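Interferon-inducible and double-stranded-dependent eIF-2kinase (Carassius auratus, PDB 4KMF) binds Z-DNA through this Zalpha domain, one part of a longer protein that is probably a kinase of translation initiation factor eIF2alpha. Local coordinates at residues Lys33-Val36 with Asn37-Leu40. Sequence-based numbering, arbitrary orientation.
With nucleotides of chain B.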
loop_
_atom_site.group_PDB
_atom_site.type_symbol
_atom_site.label_atom_id
_atom_site.label_comp_id
_atom_site.label_asym_id
_atom_site.label_seq_id
_atom_site.Cartn_x
_atom_site.Cartn_y
_atom_site.Cartn_z
ATOM N N LYS A 33 -5.272 0.842 10.356
ATOM C CA LYS A 33 -4.927 -0.498 9.872
ATOM C C LYS A 33 -3.447 -0.628 9.378
ATOM O O LYS A 33 -2.791 -1.619 9.677
ATOM C CB LYS A 33 -5.959 -0.933 8.814
ATOM C CG LYS A 33 -5.800 -2.345 8.194
ATOM C CD LYS A 33 -6.662 -2.434 6.901
ATOM C CE LYS A 33 -6.219 -3.496 5.891
ATOM N NZ LYS A 33 -5.179 -3.079 4.817
ATOM N N SER A 34 -2.907 0.371 8.687
ATOM C CA SER A 34 -1.556 0.266 8.130
ATOM C C SER A 34 -0.541 0.246 9.232
ATOM O O SER A 34 0.459 -0.435 9.156
ATOM C CB SER A 34 -1.207 1.490 7.291
ATOM O OG SER A 34 -2.031 1.597 6.179
ATOM N N THR A 35 -0.770 1.045 10.256
ATOM C CA THR A 35 0.113 1.073 11.415
ATOM C C THR A 35 0.091 -0.248 12.171
ATOM O O THR A 35 1.144 -0.766 12.541
ATOM C CB THR A 35 -0.237 2.280 12.350
ATOM O OG1 THR A 35 0.047 3.496 11.639
ATOM C CG2 THR A 35 0.616 2.268 13.631
ATOM N N VAL A 36 -1.105 -0.773 12.417
ATOM C CA VAL A 36 -1.247 -2.098 13.016
ATOM C C VAL A 36 -0.530 -3.144 12.183
ATOM O O VAL A 36 0.195 -3.970 12.739
ATOM C CB VAL A 36 -2.695 -2.448 13.248
ATOM C CG1 VAL A 36 -2.822 -3.862 13.818
ATOM C CG2 VAL A 36 -3.229 -1.418 14.252
ATOM N N ASN A 37 -0.698 -3.095 10.857
ATOM C CA ASN A 37 -0.029 -4.076 10.007
ATOM C C ASN A 37 1.482 -3.940 10.045
ATOM O O ASN A 37 2.190 -4.933 10.074
ATOM C CB ASN A 37 -0.585 -4.031 8.580
ATOM C CG ASN A 37 -1.756 -4.947 8.400
ATOM O OD1 ASN A 37 -1.912 -5.917 9.137
ATOM N ND2 ASN A 37 -2.576 -4.668 7.389
ATOM N N ARG A 38 1.990 -2.710 10.082
ATOM C CA ARG A 38 3.431 -2.499 10.265
ATOM C C ARG A 38 3.916 -3.280 11.509
ATOM O O ARG A 38 4.867 -4.055 11.449
ATOM C CB ARG A 38 3.735 -1.009 10.403
ATOM C CG ARG A 38 5.214 -0.760 10.664
ATOM C CD ARG A 38 5.529 0.727 10.614
ATOM N NE ARG A 38 5.485 1.344 11.928
ATOM C CZ ARG A 38 4.635 2.310 12.298
ATOM N NH1 ARG A 38 3.739 2.801 11.433
ATOM N NH2 ARG A 38 4.693 2.799 13.548
ATOM N N HIS A 39 3.219 -3.095 12.619
ATOM C CA HIS A 39 3.565 -3.791 13.847
ATOM C C HIS A 39 3.385 -5.294 13.778
ATOM O O HIS A 39 4.238 -6.030 14.283
ATOM C CB HIS A 39 2.818 -3.195 15.035
ATOM C CG HIS A 39 3.201 -1.781 15.324
ATOM N ND1 HIS A 39 4.513 -1.381 15.493
ATOM C CD2 HIS A 39 2.450 -0.664 15.444
ATOM C CE1 HIS A 39 4.549 -0.080 15.723
ATOM N NE2 HIS A 39 3.310 0.381 15.699
ATOM N N LEU A 40 2.289 -5.767 13.179
ATOM C CA LEU A 40 2.059 -7.223 13.082
ATOM C C LEU A 40 3.186 -7.909 12.281
ATOM O O LEU A 40 3.671 -8.967 12.674
ATOM C CB LEU A 40 0.707 -7.520 12.422
ATOM C CG LEU A 40 -0.476 -7.276 13.379
ATOM C CD1 LEU A 40 -1.818 -7.340 12.640
ATOM C CD2 LEU A 40 -0.417 -8.221 14.577
ATOM P P DG B 5 -1.412 -1.959 5.035
ATOM O OP1 DG B 5 -2.594 -2.473 5.733
ATOM O OP2 DG B 5 -1.295 -0.514 4.673
ATOM O "O5'" DG B 5 -0.090 -2.361 5.836
ATOM C "C5'" DG B 5 1.189 -1.923 5.371
ATOM C "C4'" DG B 5 2.217 -2.633 6.220
ATOM O "O4'" DG B 5 2.140 -4.068 6.068
ATOM C "C3'" DG B 5 3.623 -2.226 5.844
ATOM O "O3'" DG B 5 3.990 -1.295 6.850
ATOM C "C2'" DG B 5 4.450 -3.493 5.985
ATOM C "C1'" DG B 5 3.451 -4.626 6.002
ATOM N N9 DG B 5 3.444 -5.423 4.769
ATOM C C8 DG B 5 3.569 -6.796 4.684
ATOM N N7 DG B 5 3.495 -7.248 3.466
ATOM C C5 DG B 5 3.330 -6.102 2.676
ATOM C C6 DG B 5 3.166 -5.996 1.267
ATOM O O6 DG B 5 3.170 -6.947 0.463
ATOM N N1 DG B 5 3.011 -4.670 0.826
ATOM C C2 DG B 5 3.005 -3.579 1.682
ATOM N N2 DG B 5 2.828 -2.379 1.109
ATOM N N3 DG B 5 3.104 -3.680 3.042
ATOM C C4 DG B 5 3.308 -4.965 3.462
ATOM P P DC B 4 -2.315 -7.715 4.552
ATOM O OP1 DC B 4 -1.765 -8.108 5.871
ATOM O OP2 DC B 4 -3.528 -6.905 4.563
ATOM O "O5'" DC B 4 -1.222 -6.970 3.677
ATOM C "C5'" DC B 4 -0.169 -6.178 4.286
ATOM C "C4'" DC B 4 -0.096 -4.839 3.545
ATOM O "O4'" DC B 4 0.316 -5.056 2.170
ATOM C "C3'" DC B 4 -1.415 -4.074 3.437
ATOM O "O3'" DC B 4 -1.199 -2.666 3.609
ATOM C "C2'" DC B 4 -1.890 -4.346 2.021
ATOM C "C1'" DC B 4 -0.552 -4.316 1.321
ATOM N N1 DC B 4 -0.602 -4.934 -0.011
ATOM C C2 DC B 4 -0.970 -4.157 -1.115
ATOM O O2 DC B 4 -1.243 -2.970 -0.954
ATOM N N3 DC B 4 -1.001 -4.740 -2.347
ATOM C C4 DC B 4 -0.718 -6.047 -2.479
ATOM N N4 DC B 4 -0.723 -6.574 -3.693
ATOM C C5 DC B 4 -0.328 -6.861 -1.361
ATOM C C6 DC B 4 -0.298 -6.276 -0.155
ATOM P P DC B 6 5.038 -0.112 6.617
ATOM O OP1 DC B 6 5.962 -0.177 7.767
ATOM O OP2 DC B 6 4.207 1.091 6.443
ATOM O "O5'" DC B 6 5.865 -0.431 5.322
ATOM C "C5'" DC B 6 6.976 0.420 5.158
ATOM C "C4'" DC B 6 7.114 0.742 3.690
ATOM O "O4'" DC B 6 7.505 -0.460 2.990
ATOM C "C3'" DC B 6 5.890 1.271 2.969
ATOM O "O3'" DC B 6 6.360 2.267 2.072
ATOM C "C2'" DC B 6 5.379 0.066 2.185
ATOM C "C1'" DC B 6 6.673 -0.651 1.856
ATOM N N1 DC B 6 6.554 -2.126 1.623
ATOM C C2 DC B 6 6.316 -2.572 0.317
ATOM O O2 DC B 6 6.184 -1.739 -0.586
ATOM N N3 DC B 6 6.241 -3.893 0.080
ATOM C C4 DC B 6 6.382 -4.747 1.111
ATOM N N4 DC B 6 6.290 -6.058 0.855
ATOM C C5 DC B 6 6.640 -4.315 2.460
ATOM C C6 DC B 6 6.703 -2.994 2.667
HETATM O O HOH W 1 2.414 5.150 11.631
#
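The first two turns of helix 33-45, the recognition helix of this winged helix-turn-helix Zalpha domain, carry Lys-33 and Asn-37, one turn apart, whose side chains cross at a slant on the face turned to Z-DNA. Both grip one phosphate oxygen, OP1 of DG5 of chain B. Lys-33 NZ donates to this OP1 at 2.8 Å. Asn-37 ND2 reaches the same OP1 at 2.7 Å in a fairly straight bond of 164°. Ser-34 holds the other oxygen of that phosphate, OG to OP2 of DG5 of chain B at 2.7 Å. Three side chains therefore fix both phosphate oxygens, and the lysine charge probably helps to offset theirs.

Thr-35 and Arg-38 point the same way and are bridged by water 1. The water gives a proton to Thr-35 OG1, which also bonds to Asp-32, and lies in plane at the edge of the Arg-38 guanidinium, 2.7 Å from NH1. The bend at chi3 of Arg-38 (94°) brings the guanidinium alongside Thr-35, with NH1 3.9 Å from Thr-35 CG2, while its NH2 forms a salt bridge to Glu-3. Were this arginine an alanine, Glu-3 would probably lose its charge partner and the water the N-H it accepts.

On the inner side, Val-36 CG1 meets Leu-40 CD1 at 3.8 Å, and both side chains pack on Ile-25 of helix 22-29. His-39 CD2 lies 3.2 Å from Thr-35 O, and its ND1 bonds to Glu-7 of helix 2-17. Backbone bonds such as Leu-40 N to Val-36 O (2.8 Å) join the turns. One face holds the phosphate backbone and another packs into the core, as in the recognition helix of Zalpha domains.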